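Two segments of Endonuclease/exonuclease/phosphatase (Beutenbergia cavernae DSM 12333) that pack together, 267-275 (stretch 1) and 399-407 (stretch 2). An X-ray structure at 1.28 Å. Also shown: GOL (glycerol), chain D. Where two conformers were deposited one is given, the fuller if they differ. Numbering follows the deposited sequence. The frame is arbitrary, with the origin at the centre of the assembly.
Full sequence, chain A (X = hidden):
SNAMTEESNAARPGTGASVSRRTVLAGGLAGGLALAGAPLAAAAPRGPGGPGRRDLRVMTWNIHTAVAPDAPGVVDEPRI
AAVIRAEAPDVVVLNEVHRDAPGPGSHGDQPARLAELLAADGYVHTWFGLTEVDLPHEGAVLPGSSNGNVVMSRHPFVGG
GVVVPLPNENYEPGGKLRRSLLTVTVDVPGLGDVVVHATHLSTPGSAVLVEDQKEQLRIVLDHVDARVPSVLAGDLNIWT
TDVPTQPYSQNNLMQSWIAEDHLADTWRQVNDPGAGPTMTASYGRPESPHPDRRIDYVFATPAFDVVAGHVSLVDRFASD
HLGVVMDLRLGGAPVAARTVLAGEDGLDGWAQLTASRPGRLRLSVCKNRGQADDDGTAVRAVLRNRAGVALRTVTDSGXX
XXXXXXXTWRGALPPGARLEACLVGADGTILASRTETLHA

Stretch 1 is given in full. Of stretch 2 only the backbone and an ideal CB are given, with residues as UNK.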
# COMPACT_ATOMS: atom_id res chain seq x y z
N TRP A 267 -4.61 -5.66 1.54
CA TRP A 267 -4.64 -6.94 0.83
C TRP A 267 -4.37 -8.10 1.78
O TRP A 267 -5.08 -9.10 1.79
CB TRP A 267 -3.59 -6.95 -0.28
CG TRP A 267 -3.62 -8.25 -1.04
CD1 TRP A 267 -2.92 -9.40 -0.75
CD2 TRP A 267 -4.40 -8.55 -2.21
NE1 TRP A 267 -3.23 -10.38 -1.67
CE2 TRP A 267 -4.13 -9.89 -2.57
CE3 TRP A 267 -5.29 -7.80 -2.99
CZ2 TRP A 267 -4.74 -10.49 -3.66
CZ3 TRP A 267 -5.88 -8.41 -4.08
CH2 TRP A 267 -5.60 -9.73 -4.41
N ARG A 268 -3.34 -7.94 2.60
CA ARG A 268 -2.86 -9.01 3.46
C ARG A 268 -3.82 -9.32 4.61
O ARG A 268 -3.73 -10.38 5.22
CB ARG A 268 -1.50 -8.57 3.97
CG ARG A 268 -0.68 -9.58 4.69
CD ARG A 268 0.65 -8.95 5.03
NE ARG A 268 1.58 -9.96 5.49
CZ ARG A 268 2.89 -9.80 5.55
NH1 ARG A 268 3.44 -8.63 5.21
NH2 ARG A 268 3.64 -10.80 5.99
N GLN A 269 -4.76 -8.42 4.90
CA GLN A 269 -5.77 -8.69 5.92
C GLN A 269 -6.79 -9.71 5.43
O GLN A 269 -7.31 -10.50 6.22
CB GLN A 269 -6.51 -7.42 6.33
CG GLN A 269 -5.65 -6.24 6.74
CD GLN A 269 -4.64 -6.58 7.80
OE1 GLN A 269 -4.99 -6.95 8.92
NE2 GLN A 269 -3.36 -6.45 7.47
N VAL A 270 -7.10 -9.68 4.13
CA VAL A 270 -8.22 -10.45 3.61
C VAL A 270 -7.84 -11.53 2.60
O VAL A 270 -8.64 -12.42 2.33
CB VAL A 270 -9.32 -9.56 2.96
CG1 VAL A 270 -10.09 -8.79 4.03
CG2 VAL A 270 -8.73 -8.64 1.90
N ASN A 271 -6.63 -11.46 2.05
CA ASN A 271 -6.19 -12.37 0.99
C ASN A 271 -4.79 -12.87 1.28
O ASN A 271 -4.04 -12.25 2.03
CB ASN A 271 -6.13 -11.65 -0.36
CG ASN A 271 -7.49 -11.20 -0.87
OD1 ASN A 271 -8.50 -11.87 -0.68
ND2 ASN A 271 -7.52 -10.06 -1.54
N ASP A 272 -4.40 -13.99 0.67
CA ASP A 272 -3.00 -14.38 0.66
C ASP A 272 -2.22 -13.41 -0.23
O ASP A 272 -2.55 -13.25 -1.41
CB ASP A 272 -2.82 -15.80 0.09
CG ASP A 272 -3.35 -16.87 1.00
OD1 ASP A 272 -3.24 -16.73 2.24
OD2 ASP A 272 -3.85 -17.88 0.47
N PRO A 273 -1.16 -12.79 0.31
CA PRO A 273 -0.28 -11.98 -0.54
C PRO A 273 0.20 -12.73 -1.78
O PRO A 273 0.26 -12.12 -2.86
CB PRO A 273 0.88 -11.65 0.40
CG PRO A 273 0.19 -11.53 1.75
CD PRO A 273 -0.80 -12.68 1.73
N GLY A 274 0.50 -14.02 -1.66
CA GLY A 274 1.01 -14.78 -2.78
C GLY A 274 0.02 -14.97 -3.90
O GLY A 274 0.41 -15.35 -5.02
N ALA A 275 -1.26 -14.71 -3.63
CA ALA A 275 -2.30 -14.78 -4.66
C ALA A 275 -2.47 -13.45 -5.38
O ALA A 275 -3.24 -13.36 -6.34
CB ALA A 275 -3.63 -15.21 -4.05
N UNK A 399 4.10 -18.08 5.93
CA UNK A 399 5.13 -17.18 5.42
C UNK A 399 4.50 -15.86 5.01
O UNK A 399 3.29 -15.68 5.11
CB UNK A 399 5.87 -17.81 4.24
N UNK A 400 5.32 -14.93 4.52
CA UNK A 400 4.80 -13.67 4.02
C UNK A 400 3.83 -13.82 2.85
O UNK A 400 3.11 -12.89 2.51
CB UNK A 400 5.97 -12.77 3.60
N UNK A 401 3.82 -14.98 2.21
CA UNK A 401 2.87 -15.23 1.12
C UNK A 401 1.45 -15.51 1.60
O UNK A 401 0.51 -15.54 0.80
CB UNK A 401 3.36 -16.41 0.28
N UNK A 402 1.29 -15.71 2.91
CA UNK A 402 0.01 -16.10 3.48
C UNK A 402 -0.68 -14.95 4.20
O UNK A 402 -0.02 -14.07 4.78
CB UNK A 402 0.20 -17.27 4.45
N UNK A 403 -2.00 -14.97 4.16
CA UNK A 403 -2.85 -13.98 4.79
C UNK A 403 -2.54 -13.85 6.28
O UNK A 403 -2.24 -14.84 6.94
CB UNK A 403 -4.32 -14.34 4.58
N UNK A 404 -2.61 -12.61 6.80
CA UNK A 404 -2.48 -12.32 8.23
C UNK A 404 -3.63 -12.94 9.03
O UNK A 404 -4.65 -13.33 8.47
CB UNK A 404 -2.44 -10.81 8.46
N UNK A 405 -3.47 -12.99 10.35
CA UNK A 405 -4.54 -13.48 11.21
C UNK A 405 -5.19 -12.32 11.94
O UNK A 405 -4.55 -11.66 12.77
CB UNK A 405 -4.01 -14.51 12.21
N UNK A 406 -6.46 -12.07 11.62
CA UNK A 406 -7.20 -10.95 12.18
C UNK A 406 -8.42 -11.46 12.93
O UNK A 406 -9.26 -12.17 12.37
CB UNK A 406 -7.61 -9.97 11.08
N UNK A 407 -8.51 -11.12 14.21
CA UNK A 407 -9.66 -11.49 15.04
C UNK A 407 -10.31 -10.24 15.58
O UNK A 407 -9.63 -9.29 15.94
CB UNK A 407 -9.24 -12.41 16.19
C1 GOL D . -6.59 -19.26 1.04
O1 GOL D . -5.43 -19.69 1.73
C2 GOL D . -7.53 -18.36 1.83
O2 GOL D . -8.75 -18.39 1.10
C3 GOL D . -7.06 -16.90 1.97
O3 GOL D . -8.13 -15.97 2.26

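Position 399 opens a type I turn that closes at 402, and nothing of stretch 1 lies within 5.5 Å of its CB, so the contact leaves the choice open; a small polar residue would suit the start of such a turn. It is Thr399, whose OG1 accepts from the backbone N of 401 (3.1 Å).

At position 400 CA-to-CB runs sideways, and the ideal CB lies 3.9 Å from Arg268 NH2. A small or polar side chain would fit beside the guanidinium. Ser400 is found; its O lies over one face of that guanidinium, and its hydroxyl bonds elsewhere in the structure.

Position 401 serves stretch 1 first through its backbone: Gly274 N donates to its O (2.9 Å). The ideal CB is 4.2 Å from Gly274 CA, an approach eased by the glycine, since a CB modelled on Gly274 would come within 3.1 Å of the CB here. Many side chains could leave sideways. Arg401 does so, its extended chain leading away from stretch 1.

At position 402 CA-to-CB points away overall, though the ideal CB is 4.1 Å from Asp272 OD1. That carboxylate argues for a neutral or basic residue, but the N of 399 offers a hydrogen bond across the turn to an acceptor such as aspartate or asparagine. The residue is Asp402: its OD2 accepts from Thr399 N (2.9 Å), while its OD1 stays 4.4 Å from Asp272 OD1, a proximity of like charges.

Position 403 donates its N to Asp272 OD1 (2.9 Å). Its CB, directed sideways, starts beside Asn271 O, and the carbonyls of Gln269 and Val270 lie farther along, so a long donor such as arginine, lysine or glutamine would suit. Arg403, with every chi near 180°, reaches them: NE donates to Gln269 O (3.0 Å), and Val270 O sits over one guanidinium face. NH1 donates to glycerol O3 (3.0 Å), and the same glycerol donates from O1 to Asp272 OD2 (2.7 Å).

Position 404 points its CB toward stretch 1, 3.5 Å from Arg268 O, to which its own N donates (3.0 Å). The close backbone approach suits a small residue: alanine, serine, cysteine or perhaps valine. Cys404 places SG 3.4 Å from Arg268 CG.

Position 405 begins the strand and points away, so almost any strand-forming residue would serve; it is Thr405. Position 406 points back, its ideal CB 4.5 Å from Gln269 OE1, and a medium-sized side chain would suit. Val406 brings CG2 within 3.3 Å of Gln269 OE1. Position 407 is out of reach, so any strand-compatible residue would serve; it is Glu407.

Stretch 2 (399-407) TSRDRCTVE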
# COMPACT_ATOMS: atom_id res chain seq x y z
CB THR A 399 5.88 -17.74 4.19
OG1 THR A 399 5.03 -17.66 3.04
CG2 THR A 399 6.33 -19.19 4.41
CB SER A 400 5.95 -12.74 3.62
OG SER A 400 6.61 -13.21 2.46
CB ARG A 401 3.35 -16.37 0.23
CG ARG A 401 4.63 -16.05 -0.52
CD ARG A 401 5.01 -17.20 -1.43
NE ARG A 401 6.24 -16.91 -2.14
CZ ARG A 401 6.84 -17.77 -2.96
NH1 ARG A 401 6.31 -18.97 -3.16
NH2 ARG A 401 7.96 -17.43 -3.58
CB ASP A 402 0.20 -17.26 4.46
CG ASP A 402 0.89 -18.44 3.84
OD1 ASP A 402 0.63 -18.74 2.66
OD2 ASP A 402 1.73 -19.06 4.53
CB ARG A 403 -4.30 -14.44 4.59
CG ARG A 403 -5.38 -13.52 5.11
CD ARG A 403 -6.73 -14.09 4.76
NE ARG A 403 -7.80 -13.28 5.33
CZ ARG A 403 -9.09 -13.54 5.19
NH1 ARG A 403 -9.49 -14.60 4.50
NH2 ARG A 403 -9.99 -12.74 5.75
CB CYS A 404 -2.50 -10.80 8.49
SG CYS A 404 -1.03 -9.83 8.05
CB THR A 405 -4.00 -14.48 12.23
OG1 THR A 405 -3.29 -15.52 11.54
CG2 THR A 405 -5.13 -15.10 13.03
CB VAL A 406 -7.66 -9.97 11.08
CG1 VAL A 406 -8.26 -8.72 11.70
CG2 VAL A 406 -6.50 -9.60 10.18
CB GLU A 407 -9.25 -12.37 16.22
CG GLU A 407 -8.87 -13.78 15.85
CD GLU A 407 -8.78 -14.70 17.06
OE1 GLU A 407 -8.17 -15.77 16.94
OE2 GLU A 407 -9.32 -14.33 18.14
O HOH W 1 0.93 -12.36 6.55
O HOH W 2 -9.50 -10.84 8.01
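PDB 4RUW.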